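PDB 4GT6: cell surface protein from Faecalibacterium prausnitzii A2-165, which is of unknown function but probably binds other proteins at the bacterial cell surface, the present N-terminal part of it being built from BspA-type leucine-rich repeats. Local coordinates for residues Met7-Gly12 and Val42-Tyr47; Ile17-Ala20 and Ala24-Thr27; Ile220-Tyr225 and Ser240-Pro245. All coordinates share one frame; numbering follows the deposited sequence.

Contact 1. Residues Met7-Gly12 and Val42-Tyr47; sequences MAYTDG and VTHGAY. With EDO (1,2-ethanediol), chain Q; EDO (1,2-ethanediol), chain C; EDO (1,2-ethanediol), chain O.
The phenol ring of Tyr9 overlaps the imidazole of His44 in a face-to-face stack. Their centroids are 3.8 Å apart and their planes are inclined by 26°. The overlap is offset: the CD1-CE1 side of the tyrosine ring meets the outer end of the imidazole, and Tyr9 CD1 comes within 3.3 Å of His44 NE2. His44 reaches across because its CG stands anti to the backbone N (chi1 -177°), while Leu18 of strand 14-18 touches the phenol near its CE2 edge. An alanine in place of His44 would probably leave the Tyr9 ring without its stacking partner and freer to turn.

Farther along, strands 9-11 and 42-44 are joined by a side chain rather than by strand pairing. Asp11, with a short carboxylate suited to receiving a backbone N-H, accepts a fairly straight bond from Thr43 N at OD2 (2.9 Å), on the anti side, 21° out of its plane. Asp11 OD2 also lies 3.3 Å from Val42 CA; the compact Val42 side chain packs on Phe16 and Tyr49. A second water donates to Thr10 O and Thr43 O and bonds to O2 of an ethanediol, probably from the crystallisation liquor, which itself donates to Thr43 O.

His44 also begins the type II' turn to Tyr47, in which Gly45, lacking a side chain, readily takes the positive phi. Asp11 OD2 takes both the Thr43 N-H and a water that also meets Thr43 OG1, so the approach of these strands depends on side-chain and solvent bridges.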
HETATM    1  N   MSE A   7     -29.918   5.052 -22.348  0.50 49.26           N
HETATM    2  CA  MSE A   7     -30.050   4.580 -23.735  0.50 49.35           C
HETATM    3  C   MSE A   7     -28.739   4.791 -24.500  0.50 48.01           C
HETATM    4  O   MSE A   7     -28.251   5.923 -24.604  0.50 46.56           O
HETATM    5  CB  MSE A   7     -31.226   5.289 -24.447  0.50 53.22           C
HETATM    6  CG  MSE A   7     -31.297   5.046 -25.967  0.50 62.13           C
HETATM    7 SE   MSE A   7     -31.767   3.217 -26.502  0.50 72.44          SE
HETATM    8  CE  MSE A   7     -31.483   3.377 -28.435  0.50 69.27           C
ATOM      9  N   ALA A   8     -28.187   3.689 -25.033  1.00 40.83           N
ATOM     10  CA  ALA A   8     -26.928   3.666 -25.778  1.00 37.40           C
ATOM     11  C   ALA A   8     -27.134   3.531 -27.282  1.00 37.44           C
ATOM     12  O   ALA A   8     -28.012   2.801 -27.740  1.00 38.47           O
ATOM     13  CB  ALA A   8     -26.044   2.531 -25.274  1.00 37.43           C
ATOM     14  N   TYR A   9     -26.274   4.202 -28.044  1.00 29.51           N
ATOM     15  CA  TYR A   9     -26.258   4.223 -29.504  1.00 28.17           C
ATOM     16  C   TYR A   9     -24.975   3.590 -30.007  1.00 28.82           C
ATOM     17  O   TYR A   9     -24.050   3.427 -29.218  1.00 25.86           O
ATOM     18  CB  TYR A   9     -26.374   5.673 -30.004  1.00 30.05           C
ATOM     19  CG  TYR A   9     -27.534   6.409 -29.374  1.00 33.32           C
ATOM     20  CD1 TYR A   9     -28.846   6.158 -29.773  1.00 36.63           C
ATOM     21  CD2 TYR A   9     -27.329   7.310 -28.337  1.00 33.99           C
ATOM     22  CE1 TYR A   9     -29.920   6.829 -29.189  1.00 38.06           C
ATOM     23  CE2 TYR A   9     -28.396   7.976 -27.737  1.00 35.48           C
ATOM     24  CZ  TYR A   9     -29.687   7.744 -28.176  1.00 44.68           C
ATOM     25  OH  TYR A   9     -30.736   8.387 -27.566  1.00 48.22           O
ATOM     26  N   THR A  10     -24.906   3.261 -31.305  1.00 24.76           N
ATOM     27  CA  THR A  10     -23.744   2.610 -31.910  1.00 24.60           C
ATOM     28  C   THR A  10     -23.107   3.455 -33.001  1.00 28.25           C
ATOM     29  O   THR A  10     -23.802   4.021 -33.853  1.00 26.54           O
ATOM     30  CB  THR A  10     -24.174   1.230 -32.496  1.00 30.50           C
ATOM     31  OG1 THR A  10     -24.650   0.414 -31.432  1.00 29.56           O
ATOM     32  CG2 THR A  10     -23.041   0.491 -33.211  1.00 28.56           C
ATOM     33  N   ASP A  11     -21.765   3.480 -33.006  1.00 23.18           N
ATOM     34  CA  ASP A  11     -20.976   4.071 -34.081  1.00 23.00           C
ATOM     35  C   ASP A  11     -19.754   3.145 -34.281  1.00 27.23           C
ATOM     36  O   ASP A  11     -18.798   3.164 -33.491  1.00 24.17           O
ATOM     37  CB  ASP A  11     -20.611   5.553 -33.830  1.00 24.51           C
ATOM     38  CG  ASP A  11     -19.962   6.257 -35.020  1.00 29.48           C
ATOM     39  OD1 ASP A  11     -19.560   5.561 -35.989  1.00 33.49           O
ATOM     40  OD2 ASP A  11     -19.846   7.501 -34.985  1.00 25.44           O
ATOM     41  N   GLY A  12     -19.839   2.299 -35.315  1.00 24.23           N
ATOM     42  CA  GLY A  12     -18.825   1.291 -35.586  1.00 23.59           C
ATOM     43  C   GLY A  12     -18.767   0.268 -34.468  1.00 25.55           C
ATOM     44  O   GLY A  12     -19.802  -0.232 -34.019  1.00 23.65           O
ATOM     45  N   VAL A  42     -18.234  10.765 -32.244  1.00 18.75           N
ATOM     46  CA  VAL A  42     -19.252   9.780 -32.626  1.00 18.37           C
ATOM     47  C   VAL A  42     -20.432  10.550 -33.221  1.00 23.08           C
ATOM     48  O   VAL A  42     -20.654  11.720 -32.878  1.00 22.60           O
ATOM     49  CB  VAL A  42     -19.691   8.824 -31.481  1.00 21.00           C
ATOM     50  CG1 VAL A  42     -18.556   7.869 -31.082  1.00 20.20           C
ATOM     51  CG2 VAL A  42     -20.216   9.595 -30.269  1.00 20.30           C
ATOM     52  N   THR A  43     -21.180   9.888 -34.096  1.00 20.97           N
ATOM     53  CA  THR A  43     -22.338  10.499 -34.747  1.00 22.56           C
ATOM     54  C   THR A  43     -23.619   9.803 -34.307  1.00 28.15           C
ATOM     55  O   THR A  43     -23.659   8.572 -34.195  1.00 25.36           O
ATOM     56  CB  THR A  43     -22.168  10.462 -36.282  1.00 30.45           C
ATOM     57  OG1 THR A  43     -20.972  11.168 -36.614  1.00 31.82           O
ATOM     58  CG2 THR A  43     -23.357  11.102 -37.037  1.00 31.04           C
ATOM     59  N   HIS A  44     -24.659  10.612 -34.044  1.00 28.08           N
ATOM     60  CA  HIS A  44     -26.009  10.135 -33.787  1.00 30.71           C
ATOM     61  C   HIS A  44     -27.014  11.129 -34.379  1.00 32.58           C
ATOM     62  O   HIS A  44     -27.012  12.310 -34.029  1.00 29.67           O
ATOM     63  CB  HIS A  44     -26.307   9.860 -32.306  1.00 33.08           C
ATOM     64  CG  HIS A  44     -27.683   9.300 -32.134  1.00 38.70           C
ATOM     65  ND1 HIS A  44     -28.693  10.038 -31.536  1.00 41.80           N
ATOM     66  CD2 HIS A  44     -28.212   8.150 -32.626  1.00 41.73           C
ATOM     67  CE1 HIS A  44     -29.782   9.288 -31.626  1.00 41.81           C
ATOM     68  NE2 HIS A  44     -29.543   8.149 -32.283  1.00 42.26           N
ATOM     69  N   GLY A  45     -27.840  10.644 -35.297  1.00 31.11           N
ATOM     70  CA  GLY A  45     -28.833  11.479 -35.964  1.00 30.76           C
ATOM     71  C   GLY A  45     -28.184  12.592 -36.761  1.00 33.92           C
ATOM     72  O   GLY A  45     -27.270  12.341 -37.552  1.00 33.30           O
ATOM     73  N   ALA A  46     -28.597  13.837 -36.480  1.00 30.93           N
ATOM     74  CA  ALA A  46     -28.109  15.050 -37.149  1.00 30.41           C
ATOM     75  C   ALA A  46     -26.849  15.639 -36.493  1.00 30.54           C
ATOM     76  O   ALA A  46     -26.347  16.651 -36.988  1.00 30.83           O
ATOM     77  CB  ALA A  46     -29.210  16.107 -37.151  1.00 31.75           C
ATOM     78  N   TYR A  47     -26.347  15.041 -35.388  1.00 24.24           N
ATOM     79  CA  TYR A  47     -25.235  15.656 -34.658  1.00 22.38           C
ATOM     80  C   TYR A  47     -24.010  14.779 -34.465  1.00 24.64           C
ATOM     81  O   TYR A  47     -24.089  13.555 -34.398  1.00 25.05           O
ATOM     82  CB  TYR A  47     -25.696  16.154 -33.263  1.00 22.94           C
ATOM     83  CG  TYR A  47     -26.885  17.098 -33.310  1.00 24.14           C
ATOM     84  CD1 TYR A  47     -26.720  18.449 -33.604  1.00 25.05           C
ATOM     85  CD2 TYR A  47     -28.171  16.645 -33.025  1.00 26.08           C
ATOM     86  CE1 TYR A  47     -27.817  19.321 -33.654  1.00 25.62           C
ATOM     87  CE2 TYR A  47     -29.276  17.504 -33.082  1.00 27.36           C
ATOM     88  CZ  TYR A  47     -29.094  18.842 -33.388  1.00 30.78           C
ATOM     89  OH  TYR A  47     -30.190  19.680 -33.435  1.00 29.57           O
TER
HETATM   90  C1  EDO Q 915     -22.798   6.770 -38.247  1.00 81.56           C
HETATM   91  O1  EDO Q 915     -22.096   5.538 -38.214  1.00 82.31           O
HETATM   92  C2  EDO Q 915     -24.002   6.699 -37.279  1.00 80.98           C
HETATM   93  O2  EDO Q 915     -23.531   6.463 -35.962  1.00 80.35           O
HETATM   94  C1  EDO C 901     -26.843  -0.164 -28.858  1.00 79.31           C
HETATM   95  O1  EDO C 901     -27.002   0.496 -30.103  1.00 78.61           O
HETATM   96  C2  EDO C 901     -27.801  -1.375 -28.790  1.00 80.58           C
HETATM   97  O2  EDO C 901     -27.666  -2.016 -27.529  1.00 81.59           O
HETATM   98  C1  EDO O 913     -23.145  15.361 -39.659  1.00 74.60           C
HETATM   99  O1  EDO O 913     -23.281  16.153 -38.491  1.00 75.35           O
HETATM  100  C2  EDO O 913     -23.698  13.943 -39.397  1.00 73.42           C
HETATM  101  O2  EDO O 913     -25.060  14.009 -39.006  1.00 72.21           O
HETATM  102  O   HOH W   1     -25.263   6.409 -33.908  1.00 40.63           O
HETATM  103  O   HOH W   2     -18.833   9.301 -36.751  1.00 39.32           O

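Contact 2. Residues Ile17-Ala20 and Ala24-Thr27; sequences ILNA and ATIT
Ile17 and Thr25 form a hydrogen-bonded antiparallel pair, with Ile17 N to Thr25 O and Thr25 N to Ile17 O both 3.0 Å. This is the end next to the turn of the beta hairpin made by strands 14-18 and 24-29, and Leu18 and Ala24 follow as a non-hydrogen-bonded pair.

On the face carrying Ile17 and Thr25, the two beta-branched side chains lie side by side and point the same way, a residue type that suits extended strands. Ile17 CG1 sits between the backbone N and the carbonyl carbon (chi1 63°), which brings it to Thr25 CB at 3.9 Å and also to the methyl of Thr27, whose side chain crosses that of Ile17 at about a right angle. Pro6 and Ala8 add further apolar contacts to Ile17. Ala24, on the other face, is small enough to sit buried against Phe16.

Asn19, just past the strand, turns its amide back over the hairpin, crossing Thr25 nearly at a right angle. The amide nitrogen also bonds to Thr23 OG1, so two hydroxyls fix the group close to the turn. Asn19 ND2 donates to Thr25 OG1 at 3.0 Å, with that oxygen only 6° out of the amide plane.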
ATOM      1  N   ILE A  17     -23.370   6.771 -24.885  1.00 17.49           N
ATOM      2  CA  ILE A  17     -24.523   7.513 -24.365  1.00 17.83           C
ATOM      3  C   ILE A  17     -24.220   9.014 -24.561  1.00 22.43           C
ATOM      4  O   ILE A  17     -23.053   9.394 -24.738  1.00 19.30           O
ATOM      5  CB  ILE A  17     -24.877   7.154 -22.901  1.00 20.61           C
ATOM      6  CG1 ILE A  17     -23.723   7.511 -21.922  1.00 19.57           C
ATOM      7  CG2 ILE A  17     -25.322   5.678 -22.794  1.00 22.37           C
ATOM      8  CD1 ILE A  17     -24.076   7.511 -20.421  1.00 28.03           C
ATOM      9  N   LEU A  18     -25.265   9.843 -24.518  1.00 20.89           N
ATOM     10  CA  LEU A  18     -25.133  11.286 -24.697  1.00 21.83           C
ATOM     11  C   LEU A  18     -25.148  11.977 -23.357  1.00 25.53           C
ATOM     12  O   LEU A  18     -25.982  11.675 -22.498  1.00 26.65           O
ATOM     13  CB  LEU A  18     -26.249  11.815 -25.629  1.00 23.02           C
ATOM     14  CG  LEU A  18     -26.401  11.066 -26.972  1.00 28.15           C
ATOM     15  CD1 LEU A  18     -27.614  11.578 -27.767  1.00 30.14           C
ATOM     16  CD2 LEU A  18     -25.123  11.148 -27.823  1.00 29.82           C
ATOM     17  N   ASN A  19     -24.193  12.903 -23.168  1.00 20.26           N
ATOM     18  CA  ASN A  19     -24.031  13.691 -21.947  1.00 18.88           C
ATOM     19  C   ASN A  19     -24.808  15.011 -22.041  1.00 21.63           C
ATOM     20  O   ASN A  19     -25.111  15.468 -23.150  1.00 21.34           O
ATOM     21  CB  ASN A  19     -22.552  13.952 -21.721  1.00 17.93           C
ATOM     22  CG  ASN A  19     -21.771  12.660 -21.601  1.00 28.45           C
ATOM     23  OD1 ASN A  19     -22.269  11.668 -21.074  1.00 26.63           O
ATOM     24  ND2 ASN A  19     -20.566  12.635 -22.127  1.00 20.14           N
ATOM     25  N   ALA A  20     -25.105  15.622 -20.878  1.00 20.77           N
ATOM     26  CA  ALA A  20     -25.846  16.886 -20.770  1.00 21.75           C
ATOM     27  C   ALA A  20     -25.127  18.065 -21.473  1.00 24.69           C
ATOM     28  O   ALA A  20     -25.791  19.046 -21.810  1.00 25.90           O
ATOM     29  CB  ALA A  20     -26.066  17.231 -19.300  1.00 23.19           C
ATOM     30  N   ALA A  24     -20.175  12.808 -25.738  1.00 15.58           N
ATOM     31  CA  ALA A  24     -20.565  11.415 -25.609  1.00 15.05           C
ATOM     32  C   ALA A  24     -19.632  10.687 -24.667  1.00 16.75           C
ATOM     33  O   ALA A  24     -18.457  11.045 -24.529  1.00 16.47           O
ATOM     34  CB  ALA A  24     -20.540  10.730 -26.971  1.00 16.03           C
ATOM     35  N   THR A  25     -20.156   9.636 -24.039  1.00 13.89           N
ATOM     36  CA  THR A  25     -19.380   8.718 -23.209  1.00 13.56           C
ATOM     37  C   THR A  25     -19.403   7.374 -23.882  1.00 17.60           C
ATOM     38  O   THR A  25     -20.501   6.872 -24.143  1.00 16.76           O
ATOM     39  CB  THR A  25     -19.954   8.642 -21.786  1.00 15.43           C
ATOM     40  OG1 THR A  25     -19.817   9.923 -21.163  1.00 16.05           O
ATOM     41  CG2 THR A  25     -19.271   7.516 -20.918  1.00 13.83           C
ATOM     42  N   ILE A  26     -18.223   6.778 -24.146  1.00 13.78           N
ATOM     43  CA  ILE A  26     -18.136   5.397 -24.691  1.00 15.17           C
ATOM     44  C   ILE A  26     -18.596   4.443 -23.596  1.00 17.09           C
ATOM     45  O   ILE A  26     -18.066   4.503 -22.492  1.00 16.45           O
ATOM     46  CB  ILE A  26     -16.689   5.048 -25.149  1.00 19.75           C
ATOM     47  CG1 ILE A  26     -16.173   5.977 -26.279  1.00 22.50           C
ATOM     48  CG2 ILE A  26     -16.566   3.540 -25.521  1.00 21.24           C
ATOM     49  CD1 ILE A  26     -17.022   6.097 -27.496  1.00 24.79           C
ATOM     50  N   THR A  27     -19.551   3.549 -23.890  1.00 15.02           N
ATOM     51  CA  THR A  27     -20.046   2.633 -22.855  1.00 14.36           C
ATOM     52  C   THR A  27     -19.765   1.157 -23.142  1.00 17.52           C
ATOM     53  O   THR A  27     -19.866   0.344 -22.227  1.00 17.45           O
ATOM     54  CB  THR A  27     -21.557   2.836 -22.645  1.00 20.97           C
ATOM     55  OG1 THR A  27     -22.218   2.689 -23.905  1.00 20.58           O
ATOM     56  CG2 THR A  27     -21.884   4.195 -22.002  1.00 20.87           C
TER

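Contact 3. Residues Ile220-Tyr225 and Ser240-Pro245; sequences IDNVLY and SQREDP
Arg242 reaches across to the turn at Asp221 and Asn222, and its guanidinium group grips that turn by both backbone and side chain. The chain from CG to NE is extended, and chi1 of -176° sets CG opposite the backbone N; this carries the guanidinium out to Asp221, while NE stays within reach of Asp244 of its own loop. Arg242 NH1 makes the short bond, 2.6 Å to Asp221 O, approaching the carbonyl with a modest tilt. Another runs from Arg242 NH1 to Asn222 O at 3.3 Å, so one terminal nitrogen serves two successive carbonyls, the second bond weak and bent (120°).

Asp221 CG lies opposite its own backbone N (chi1 180°), which brings the carboxylate to NH2 while the same residue's carbonyl takes NH1. Asp221 OD1 and OD2 each lie 3.4 Å from Arg242 NH2, in weak bonds of a salt bridge. The carboxylate stands almost perpendicular to the guanidinium plane, so this is not the coplanar two-nitrogen pairing of a bidentate bridge. Arg242 NE donates to Asp244 OD2 at 2.9 Å, nearly in the guanidinium plane. Two acidic groups thus share one arginine, which is likely to offset much of their charge.

Asp221 and Asn222 both adopt left-handed backbone angles, which these two residue types tolerate well. The Asn222 side chain slides past Arg242 in the opposite direction; its amide is held by Ile210 N and Ser208 O. Val223 CG2 is pressed close to Arg242 NH1, at 3.3 Å, while Phe247 and Leu235 also pack against this valine.

Asp221, Arg242 and Asp244 together form a salt-bridge network that ties the turn leading into strand 224-227 to the loop between strands 233-237 and 246-248 of this leucine-rich repeat protein.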
ATOM      1  N   ILE A 220      12.158  12.221  11.492  1.00 17.41           N
ATOM      2  CA  ILE A 220      13.070  12.536  12.604  1.00 16.83           C
ATOM      3  C   ILE A 220      14.162  11.478  12.598  1.00 19.69           C
ATOM      4  O   ILE A 220      13.868  10.279  12.740  1.00 18.00           O
ATOM      5  CB  ILE A 220      12.290  12.565  13.943  1.00 18.86           C
ATOM      6  CG1 ILE A 220      11.130  13.571  13.918  1.00 18.79           C
ATOM      7  CG2 ILE A 220      13.245  12.844  15.089  1.00 19.29           C
ATOM      8  CD1 ILE A 220      10.168  13.476  15.127  1.00 23.93           C
ATOM      9  N   ASP A 221      15.412  11.905  12.363  1.00 19.60           N
ATOM     10  CA  ASP A 221      16.546  10.975  12.281  1.00 19.16           C
ATOM     11  C   ASP A 221      16.233   9.860  11.239  1.00 24.34           C
ATOM     12  O   ASP A 221      16.387   8.661  11.507  1.00 24.28           O
ATOM     13  CB  ASP A 221      16.884  10.402  13.678  1.00 19.87           C
ATOM     14  CG  ASP A 221      18.049   9.414  13.720  1.00 26.42           C
ATOM     15  OD1 ASP A 221      19.038   9.628  12.988  1.00 24.46           O
ATOM     16  OD2 ASP A 221      17.963   8.425  14.493  1.00 23.66           O
ATOM     17  N   ASN A 222      15.739  10.276  10.059  1.00 20.82           N
ATOM     18  CA  ASN A 222      15.439   9.406   8.902  1.00 19.30           C
ATOM     19  C   ASN A 222      14.414   8.277   9.235  1.00 21.32           C
ATOM     20  O   ASN A 222      14.557   7.145   8.797  1.00 21.31           O
ATOM     21  CB  ASN A 222      16.739   8.798   8.344  1.00 18.91           C
ATOM     22  CG  ASN A 222      16.548   8.155   6.987  1.00 27.28           C
ATOM     23  OD1 ASN A 222      15.663   8.527   6.238  1.00 24.34           O
ATOM     24  ND2 ASN A 222      17.362   7.181   6.660  1.00 23.09           N
ATOM     25  N   VAL A 223      13.408   8.598  10.024  1.00 17.09           N
ATOM     26  CA  VAL A 223      12.343   7.664  10.384  1.00 15.95           C
ATOM     27  C   VAL A 223      11.062   8.459  10.275  1.00 18.87           C
ATOM     28  O   VAL A 223      11.041   9.618  10.694  1.00 18.62           O
ATOM     29  CB  VAL A 223      12.556   7.056  11.809  1.00 19.73           C
ATOM     30  CG1 VAL A 223      11.374   6.184  12.218  1.00 17.74           C
ATOM     31  CG2 VAL A 223      13.856   6.257  11.888  1.00 19.80           C
ATOM     32  N   LEU A 224       9.990   7.865   9.699  1.00 14.38           N
ATOM     33  CA  LEU A 224       8.745   8.615   9.563  1.00 13.32           C
ATOM     34  C   LEU A 224       7.845   8.381  10.763  1.00 15.94           C
ATOM     35  O   LEU A 224       7.607   7.233  11.152  1.00 16.08           O
ATOM     36  CB  LEU A 224       8.009   8.207   8.267  1.00 12.51           C
ATOM     37  CG  LEU A 224       6.800   9.078   7.876  1.00 16.25           C
ATOM     38  CD1 LEU A 224       7.214  10.540   7.570  1.00 15.44           C
ATOM     39  CD2 LEU A 224       6.106   8.469   6.637  1.00 18.82           C
ATOM     40  N   TYR A 225       7.308   9.476  11.303  1.00 13.73           N
ATOM     41  CA  TYR A 225       6.393   9.468  12.440  1.00 14.16           C
ATOM     42  C   TYR A 225       5.105  10.170  12.100  1.00 18.07           C
ATOM     43  O   TYR A 225       5.062  10.983  11.175  1.00 17.50           O
ATOM     44  CB  TYR A 225       7.025  10.201  13.662  1.00 15.11           C
ATOM     45  CG  TYR A 225       8.263   9.522  14.200  1.00 15.78           C
ATOM     46  CD1 TYR A 225       9.525   9.830  13.696  1.00 17.64           C
ATOM     47  CD2 TYR A 225       8.175   8.549  15.196  1.00 16.78           C
ATOM     48  CE1 TYR A 225      10.668   9.150  14.139  1.00 17.69           C
ATOM     49  CE2 TYR A 225       9.311   7.880  15.661  1.00 17.14           C
ATOM     50  CZ  TYR A 225      10.556   8.196  15.138  1.00 21.21           C
ATOM     51  OH  TYR A 225      11.680   7.532  15.579  1.00 20.05           O
ATOM     52  N   SER A 240      13.639   0.180   5.383  1.00 16.11           N
ATOM     53  CA  SER A 240      14.112  -1.214   5.387  1.00 16.18           C
ATOM     54  C   SER A 240      15.575  -1.382   4.974  1.00 19.78           C
ATOM     55  O   SER A 240      16.218  -2.327   5.419  1.00 19.49           O
ATOM     56  CB  SER A 240      13.241  -2.069   4.471  1.00 18.47           C
ATOM     57  OG  SER A 240      11.949  -2.219   5.041  1.00 24.36           O
ATOM     58  N   GLN A 241      16.097  -0.478   4.134  1.00 16.63           N
ATOM     59  CA  GLN A 241      17.482  -0.562   3.676  1.00 17.67           C
ATOM     60  C   GLN A 241      18.448   0.265   4.534  1.00 22.88           C
ATOM     61  O   GLN A 241      19.648   0.299   4.233  1.00 22.75           O
ATOM     62  CB  GLN A 241      17.581  -0.181   2.183  1.00 19.00           C
ATOM     63  CG  GLN A 241      16.923  -1.226   1.277  1.00 19.59           C
ATOM     64  CD  GLN A 241      17.617  -2.569   1.340  1.00 28.12           C
ATOM     65  OE1 GLN A 241      18.842  -2.664   1.363  1.00 26.08           O
ATOM     66  NE2 GLN A 241      16.859  -3.634   1.362  1.00 26.21           N
ATOM     67  N   ARG A 242      17.970   0.850   5.646  1.00 20.31           N
ATOM     68  CA  ARG A 242      18.857   1.593   6.564  1.00 19.96           C
ATOM     69  C   ARG A 242      19.891   0.616   7.146  1.00 22.56           C
ATOM     70  O   ARG A 242      19.527  -0.424   7.705  1.00 23.12           O
ATOM     71  CB  ARG A 242      18.032   2.272   7.651  1.00 19.15           C
ATOM     72  CG  ARG A 242      18.865   3.113   8.567  1.00 24.89           C
ATOM     73  CD  ARG A 242      17.969   4.052   9.307  1.00 18.01           C
ATOM     74  NE  ARG A 242      18.723   4.732  10.360  1.00 23.74           N
ATOM     75  CZ  ARG A 242      18.233   5.745  11.053  1.00 31.56           C
ATOM     76  NH1 ARG A 242      17.002   6.176  10.825  1.00 25.72           N
ATOM     77  NH2 ARG A 242      18.975   6.346  11.971  1.00 26.04           N
ATOM     78  N   GLU A 243      21.178   0.943   7.008  1.00 19.98           N
ATOM     79  CA  GLU A 243      22.248   0.002   7.366  1.00 20.27           C
ATOM     80  C   GLU A 243      22.671  -0.058   8.844  1.00 24.05           C
ATOM     81  O   GLU A 243      23.454  -0.941   9.203  1.00 21.92           O
ATOM     82  CB  GLU A 243      23.480   0.272   6.496  1.00 22.41           C
ATOM     83  CG  GLU A 243      23.181  -0.014   5.028  1.00 27.98           C
ATOM     84  CD  GLU A 243      24.342   0.067   4.057  1.00 47.69           C
ATOM     85  OE1 GLU A 243      25.506  -0.062   4.497  1.00 42.16           O
ATOM     86  OE2 GLU A 243      24.078   0.171   2.838  1.00 42.27           O
ATOM     87  N   ASP A 244      22.172   0.836   9.705  1.00 20.71           N
ATOM     88  CA  ASP A 244      22.585   0.821  11.119  1.00 20.87           C
ATOM     89  C   ASP A 244      22.229  -0.491  11.815  1.00 23.51           C
ATOM     90  O   ASP A 244      21.078  -0.910  11.766  1.00 22.29           O
ATOM     91  CB  ASP A 244      21.947   1.992  11.880  1.00 22.87           C
ATOM     92  CG  ASP A 244      22.288   3.319  11.239  1.00 35.13           C
ATOM     93  OD1 ASP A 244      23.435   3.784  11.417  1.00 40.38           O
ATOM     94  OD2 ASP A 244      21.487   3.799  10.432  1.00 33.60           O
ATOM     95  N   PRO A 245      23.196  -1.144  12.486  1.00 22.59           N
ATOM     96  CA  PRO A 245      22.877  -2.403  13.178  1.00 22.40           C
ATOM     97  C   PRO A 245      21.934  -2.200  14.359  1.00 22.95           C
ATOM     98  O   PRO A 245      21.268  -3.143  14.732  1.00 22.77           O
ATOM     99  CB  PRO A 245      24.247  -2.906  13.669  1.00 24.89           C
ATOM    100  CG  PRO A 245      25.246  -2.148  12.891  1.00 30.08           C
ATOM    101  CD  PRO A 245      24.634  -0.822  12.602  1.00 24.86           C
TER

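In the fold
Contacts 1 and 2 belong to one region, their centres about 9 Å apart, and both reach the same mixed sheet near the N-terminal end. Contact 2 is nested in the chain loop that contact 1 closes, and the two touch directly: Val42 packs on Ala24, and the carbonyl of Met7 on Ile17. Contact 3 comes later in the chain, on the opposite side of its centre, about 58 Å from contact 1 and 51 Å from contact 2 between centres. It borders a separate four-stranded sheet, through the turn leading into strand 224-227. Each contact joins neighbouring parts of the chain along an elongated fold: contacts 1 and 2 at the N-terminal sheet, and contact 3 linking a turn and a loop beside a later sheet.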